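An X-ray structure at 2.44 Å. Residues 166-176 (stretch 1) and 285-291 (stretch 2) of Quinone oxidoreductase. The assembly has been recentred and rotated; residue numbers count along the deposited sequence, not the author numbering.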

ATOM      1  N   GLY A 166      -1.758   2.814   7.089  1.00 10.25           N
ATOM      2  CA  GLY A 166      -2.319   3.347   8.331  1.00 10.08           C
ATOM      3  C   GLY A 166      -2.525   4.851   8.354  1.00 10.49           C
ATOM      4  O   GLY A 166      -3.624   5.325   8.657  1.00 11.02           O
ATOM      5  N   HIS A 167      -1.476   5.607   8.030  1.00 10.59           N
ATOM      6  CA  HIS A 167      -1.526   7.067   8.151  1.00 10.80           C
ATOM      7  C   HIS A 167      -2.573   7.685   7.232  1.00 11.01           C
ATOM      8  O   HIS A 167      -3.131   8.744   7.548  1.00 11.82           O
ATOM      9  CB  HIS A 167      -0.139   7.710   7.956  1.00 11.34           C
ATOM     10  CG  HIS A 167       0.248   7.960   6.528  1.00 10.59           C
ATOM     11  ND1 HIS A 167       0.632   6.954   5.667  1.00  9.51           N
ATOM     12  CD2 HIS A 167       0.376   9.115   5.833  1.00 11.49           C
ATOM     13  CE1 HIS A 167       0.951   7.475   4.497  1.00  9.95           C
ATOM     14  NE2 HIS A 167       0.805   8.786   4.570  1.00 10.86           N
ATOM     15  N   LEU A 168      -2.852   7.010   6.119  1.00 10.35           N
ATOM     16  CA  LEU A 168      -3.915   7.425   5.210  1.00 10.52           C
ATOM     17  C   LEU A 168      -5.283   7.044   5.775  1.00 10.48           C
ATOM     18  O   LEU A 168      -6.213   7.859   5.760  1.00 10.93           O
ATOM     19  CB  LEU A 168      -3.712   6.812   3.820  1.00 10.11           C
ATOM     20  CG  LEU A 168      -2.506   7.357   3.041  1.00 10.91           C
ATOM     21  CD1 LEU A 168      -2.330   6.652   1.697  1.00 10.33           C
ATOM     22  CD2 LEU A 168      -2.630   8.862   2.829  1.00 11.53           C
ATOM     23  N   ALA A 169      -5.388   5.807   6.270  1.00  9.84           N
ATOM     24  CA  ALA A 169      -6.623   5.282   6.855  1.00  9.90           C
ATOM     25  C   ALA A 169      -7.099   6.149   8.008  1.00 10.48           C
ATOM     26  O   ALA A 169      -8.279   6.477   8.103  1.00 11.39           O
ATOM     27  CB  ALA A 169      -6.420   3.840   7.326  1.00  9.03           C
ATOM     28  N   ILE A 170      -6.172   6.527   8.880  1.00 10.79           N
ATOM     29  CA  ILE A 170      -6.483   7.442   9.976  1.00 11.61           C
ATOM     30  C   ILE A 170      -7.098   8.745   9.478  1.00 12.23           C
ATOM     31  O   ILE A 170      -8.088   9.221  10.030  1.00 13.30           O
ATOM     32  CB  ILE A 170      -5.228   7.786  10.803  1.00 12.08           C
ATOM     33  CG1 ILE A 170      -4.805   6.571  11.637  1.00 11.57           C
ATOM     34  CG2 ILE A 170      -5.500   9.016  11.695  1.00 12.20           C
ATOM     35  CD1 ILE A 170      -3.487   6.754  12.359  1.00 12.32           C
ATOM     36  N   GLN A 171      -6.509   9.324   8.442  1.00 12.15           N
ATOM     37  CA  GLN A 171      -7.009  10.593   7.916  1.00 13.28           C
ATOM     38  C   GLN A 171      -8.371  10.393   7.274  1.00 13.73           C
ATOM     39  O   GLN A 171      -9.285  11.183   7.495  1.00 14.82           O
ATOM     40  CB  GLN A 171      -6.051  11.173   6.894  1.00 13.18           C
ATOM     41  CG  GLN A 171      -4.732  11.572   7.462  1.00 12.57           C
ATOM     42  CD  GLN A 171      -3.775  11.994   6.380  1.00 11.72           C
ATOM     43  OE1 GLN A 171      -3.839  13.124   5.910  1.00 12.60           O
ATOM     44  NE2 GLN A 171      -2.886  11.087   5.971  1.00  9.90           N
ATOM     45  N   LEU A 172      -8.494   9.331   6.481  1.00 13.01           N
ATOM     46  CA  LEU A 172      -9.757   9.002   5.837  1.00 13.46           C
ATOM     47  C   LEU A 172     -10.852   8.683   6.852  1.00 14.09           C
ATOM     48  O   LEU A 172     -11.993   9.102   6.673  1.00 15.36           O
ATOM     49  CB  LEU A 172      -9.581   7.854   4.838  1.00 12.55           C
ATOM     50  CG  LEU A 172      -8.809   8.234   3.564  1.00 12.27           C
ATOM     51  CD1 LEU A 172      -8.455   6.994   2.736  1.00 10.61           C
ATOM     52  CD2 LEU A 172      -9.584   9.250   2.728  1.00 11.66           C
ATOM     53  N   ALA A 173     -10.503   7.974   7.923  1.00 13.74           N
ATOM     54  CA  ALA A 173     -11.468   7.647   8.984  1.00 14.44           C
ATOM     55  C   ALA A 173     -11.942   8.891   9.736  1.00 16.24           C
ATOM     56  O   ALA A 173     -13.106   8.982  10.108  1.00 17.36           O
ATOM     57  CB  ALA A 173     -10.868   6.651   9.959  1.00 13.46           C
ATOM     58  N   LYS A 174     -11.031   9.836   9.962  1.00 17.02           N
ATOM     59  CA  LYS A 174     -11.357  11.104  10.604  1.00 19.04           C
ATOM     60  C   LYS A 174     -12.318  11.909   9.735  1.00 20.64           C
ATOM     61  O   LYS A 174     -13.291  12.486  10.240  1.00 22.15           O
ATOM     62  CB  LYS A 174     -10.078  11.908  10.870  1.00 19.41           C
ATOM     63  CG  LYS A 174     -10.287  13.276  11.530  1.00 22.22           C
ATOM     64  CD  LYS A 174     -10.567  13.156  13.020  1.00 24.11           C
ATOM     65  CE  LYS A 174     -10.824  14.529  13.636  1.00 27.41           C
ATOM     66  NZ  LYS A 174     -11.246  14.443  15.067  1.00 29.35           N
ATOM     67  N   GLN A 175     -12.054  11.929   8.431  1.00 20.56           N
ATOM     68  CA  GLN A 175     -12.927  12.619   7.472  1.00 22.22           C
ATOM     69  C   GLN A 175     -14.322  11.985   7.369  1.00 22.57           C
ATOM     70  O   GLN A 175     -15.269  12.658   6.980  1.00 24.07           O
ATOM     71  CB  GLN A 175     -12.274  12.681   6.086  1.00 21.94           C
ATOM     72  CG  GLN A 175     -11.058  13.601   6.005  1.00 23.34           C
ATOM     73  CD  GLN A 175     -10.286  13.447   4.696  1.00 24.51           C
ATOM     74  OE1 GLN A 175     -10.875  13.209   3.635  1.00 25.76           O
ATOM     75  NE2 GLN A 175      -8.962  13.585   4.768  1.00 23.73           N
ATOM     76  N   LYS A 176     -14.443  10.702   7.712  1.00 21.39           N
ATOM     77  CA  LYS A 176     -15.750  10.033   7.760  1.00 22.27           C
ATOM     78  C   LYS A 176     -16.528  10.385   9.029  1.00 23.00           C
ATOM     79  O   LYS A 176     -17.718  10.086   9.125  1.00 24.31           O
ATOM     80  CB  LYS A 176     -15.598   8.514   7.676  1.00 21.20           C
ATOM     81  CG  LYS A 176     -15.065   7.994   6.351  1.00 22.28           C
ATOM     82  CD  LYS A 176     -16.170   7.794   5.316  1.00 26.48           C
ATOM     83  CE  LYS A 176     -15.636   7.028   4.077  1.00 27.36           C
ATOM     84  NZ  LYS A 176     -15.218   5.619   4.396  1.00 25.69           N
ATOM     85  N   ASP A 285      -4.775  19.532  -0.598  1.00 27.71           N
ATOM     86  CA  ASP A 285      -4.235  19.515   0.772  1.00 27.15           C
ATOM     87  C   ASP A 285      -5.266  19.040   1.814  1.00 26.37           C
ATOM     88  O   ASP A 285      -5.277  19.514   2.953  1.00 26.71           O
ATOM     89  CB  ASP A 285      -3.649  20.894   1.154  1.00 29.08           C
ATOM     90  CG  ASP A 285      -2.334  21.223   0.418  1.00 30.75           C
ATOM     91  OD1 ASP A 285      -1.760  20.345  -0.262  1.00 30.79           O
ATOM     92  OD2 ASP A 285      -1.859  22.377   0.531  1.00 34.14           O
ATOM     93  N   LYS A 286      -6.122  18.099   1.417  1.00 25.53           N
ATOM     94  CA  LYS A 286      -7.136  17.520   2.309  1.00 25.17           C
ATOM     95  C   LYS A 286      -6.740  16.129   2.799  1.00 22.75           C
ATOM     96  O   LYS A 286      -7.373  15.573   3.697  1.00 22.01           O
ATOM     97  CB  LYS A 286      -8.494  17.452   1.603  1.00 26.38           C
ATOM     98  CG  LYS A 286      -9.094  18.822   1.271  1.00 30.27           C
ATOM     99  CD  LYS A 286     -10.494  18.713   0.660  1.00 33.30           C
ATOM    100  CE  LYS A 286     -11.580  18.501   1.725  1.00 35.08           C
ATOM    101  NZ  LYS A 286     -12.017  19.772   2.398  1.00 37.85           N
ATOM    102  N   LEU A 287      -5.702  15.566   2.187  1.00 21.65           N
ATOM    103  CA  LEU A 287      -5.136  14.288   2.597  1.00 19.71           C
ATOM    104  C   LEU A 287      -3.626  14.381   2.394  1.00 19.57           C
ATOM    105  O   LEU A 287      -3.165  14.740   1.310  1.00 20.24           O
ATOM    106  CB  LEU A 287      -5.741  13.152   1.766  1.00 18.78           C
ATOM    107  CG  LEU A 287      -5.263  11.712   2.004  1.00 17.05           C
ATOM    108  CD1 LEU A 287      -5.521  11.247   3.438  1.00 15.16           C
ATOM    109  CD2 LEU A 287      -5.936  10.766   0.996  1.00 16.09           C
ATOM    110  N   ARG A 288      -2.859  14.082   3.436  1.00 19.11           N
ATOM    111  CA  ARG A 288      -1.401  14.145   3.357  1.00 19.11           C
ATOM    112  C   ARG A 288      -0.833  12.774   3.069  1.00 17.79           C
ATOM    113  O   ARG A 288      -1.200  11.804   3.733  1.00 16.82           O
ATOM    114  CB  ARG A 288      -0.800  14.633   4.670  1.00 19.55           C
ATOM    115  CG  ARG A 288       0.700  14.832   4.576  1.00 20.71           C
ATOM    116  CD  ARG A 288       1.390  14.881   5.919  1.00 21.30           C
ATOM    117  NE  ARG A 288       2.838  14.837   5.741  1.00 22.42           N
ATOM    118  CZ  ARG A 288       3.581  15.836   5.263  1.00 24.46           C
ATOM    119  NH1 ARG A 288       3.031  16.996   4.913  1.00 25.54           N
ATOM    120  NH2 ARG A 288       4.894  15.676   5.137  1.00 25.25           N
ATOM    121  N   ILE A 289       0.060  12.706   2.082  1.00 25.65           N
ATOM    122  CA  ILE A 289       0.894  11.532   1.862  1.00 23.19           C
ATOM    123  C   ILE A 289       2.263  11.837   2.450  1.00 23.09           C
ATOM    124  O   ILE A 289       2.996  12.687   1.937  1.00 24.06           O
ATOM    125  CB  ILE A 289       1.067  11.180   0.371  1.00 21.91           C
ATOM    126  CG1 ILE A 289      -0.277  11.184  -0.350  1.00 22.81           C
ATOM    127  CG2 ILE A 289       1.729   9.811   0.236  1.00 20.27           C
ATOM    128  CD1 ILE A 289      -0.192  10.716  -1.776  1.00 22.42           C
ATOM    129  N   GLU A 290       2.585  11.155   3.540  1.00 22.35           N
ATOM    130  CA  GLU A 290       3.863  11.296   4.209  1.00 22.37           C
ATOM    131  C   GLU A 290       4.900  10.456   3.484  1.00 20.32           C
ATOM    132  O   GLU A 290       4.852   9.232   3.520  1.00 18.87           O
ATOM    133  CB  GLU A 290       3.742  10.839   5.667  1.00 22.98           C
ATOM    134  CG  GLU A 290       5.050  10.812   6.451  1.00 23.72           C
ATOM    135  CD  GLU A 290       5.690  12.177   6.594  1.00 26.50           C
ATOM    136  OE1 GLU A 290       4.961  13.193   6.559  1.00 27.46           O
ATOM    137  OE2 GLU A 290       6.929  12.230   6.754  1.00 28.34           O
ATOM    138  N   ILE A 291       5.826  11.126   2.813  1.00 20.62           N
ATOM    139  CA  ILE A 291       6.978  10.475   2.217  1.00 19.25           C
ATOM    140  C   ILE A 291       8.170  10.703   3.153  1.00 20.15           C
ATOM    141  O   ILE A 291       8.715  11.804   3.223  1.00 21.59           O
ATOM    142  CB  ILE A 291       7.258  11.039   0.816  1.00 19.41           C
ATOM    143  CG1 ILE A 291       6.045  10.807  -0.093  1.00 18.97           C
ATOM    144  CG2 ILE A 291       8.505  10.392   0.219  1.00 18.61           C
ATOM    145  CD1 ILE A 291       6.068  11.622  -1.372  1.00 19.81           C
TER

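How does a helix grip a segment that has almost no regular structure of its own? It does so through a side-chain amide that reads the backbone of R288 at both ends. Q171 OE1 accepts a hydrogen bond from R288 N at 2.8 Å, and Q171 NE2 donates one to R288 O at 2.9 Å, both nearly straight. Glutamine suits the place because its amide carries an acceptor and a donor side by side, the complement of a peptide N-H and C=O from one residue. The side chain leaves the helix toward the other stretch, with chi1 m and chi2 t, and Q171 NE2 also donates to the backbone oxygen H167 O of its own helix, at 2.8 Å. This second NE2 bond uses the other hydrogen of the amide and ties its end back to the helix.

What continues this pairing one turn earlier in the helix? H167 also points toward the second stretch, and H167 NE2 accepts a hydrogen bond from E290 N at 3.1 Å. To accept there, NE2 must be unprotonated; ND1, the other ring nitrogen, is hydrogen-bonded elsewhere in the structure. The backbone amides of R288 and E290, two residues apart, are thus both met by side chains from the helix, while the CA of I289 lies at the edge of the imidazole, 3.9 Å from H167 NE2.

Where do the charged side chains go, if the contact uses their backbone? R288 and E290 both turn their ends away from the helix and pair with each other: R288 NE and E290 OE1 form a salt bridge at 2.8 Å, and R288 NH2 donates to the same E290 OE1 at 2.9 Å. The charges are therefore matched within their own stretch, leaving the peptide groups to face H167 and Q171.

What fills the space beside these hydrogen bonds? L287 is the centre of it, losing more area to the other stretch than any other residue here. L287 CD1 lies 3.8 Å from L168 CD2 and 3.5 Å from Q171 CB, the aliphatic base of the glutamine, and L287 CD2 is 4.3 Å from L172 CD2. A branched leucine end can meet several helix side chains at once. L168 CD2 also packs 3.4 Å from R288 O. H167, L168, Q171, L172 and L287 are all buried, so their polar atoms need partners and their apolar ends need neighbours. Farther along the helix, at the exposed margin, Q175 NE2 comes within 2.8 Å of K286 O, but the angle is too poor for a hydrogen bond.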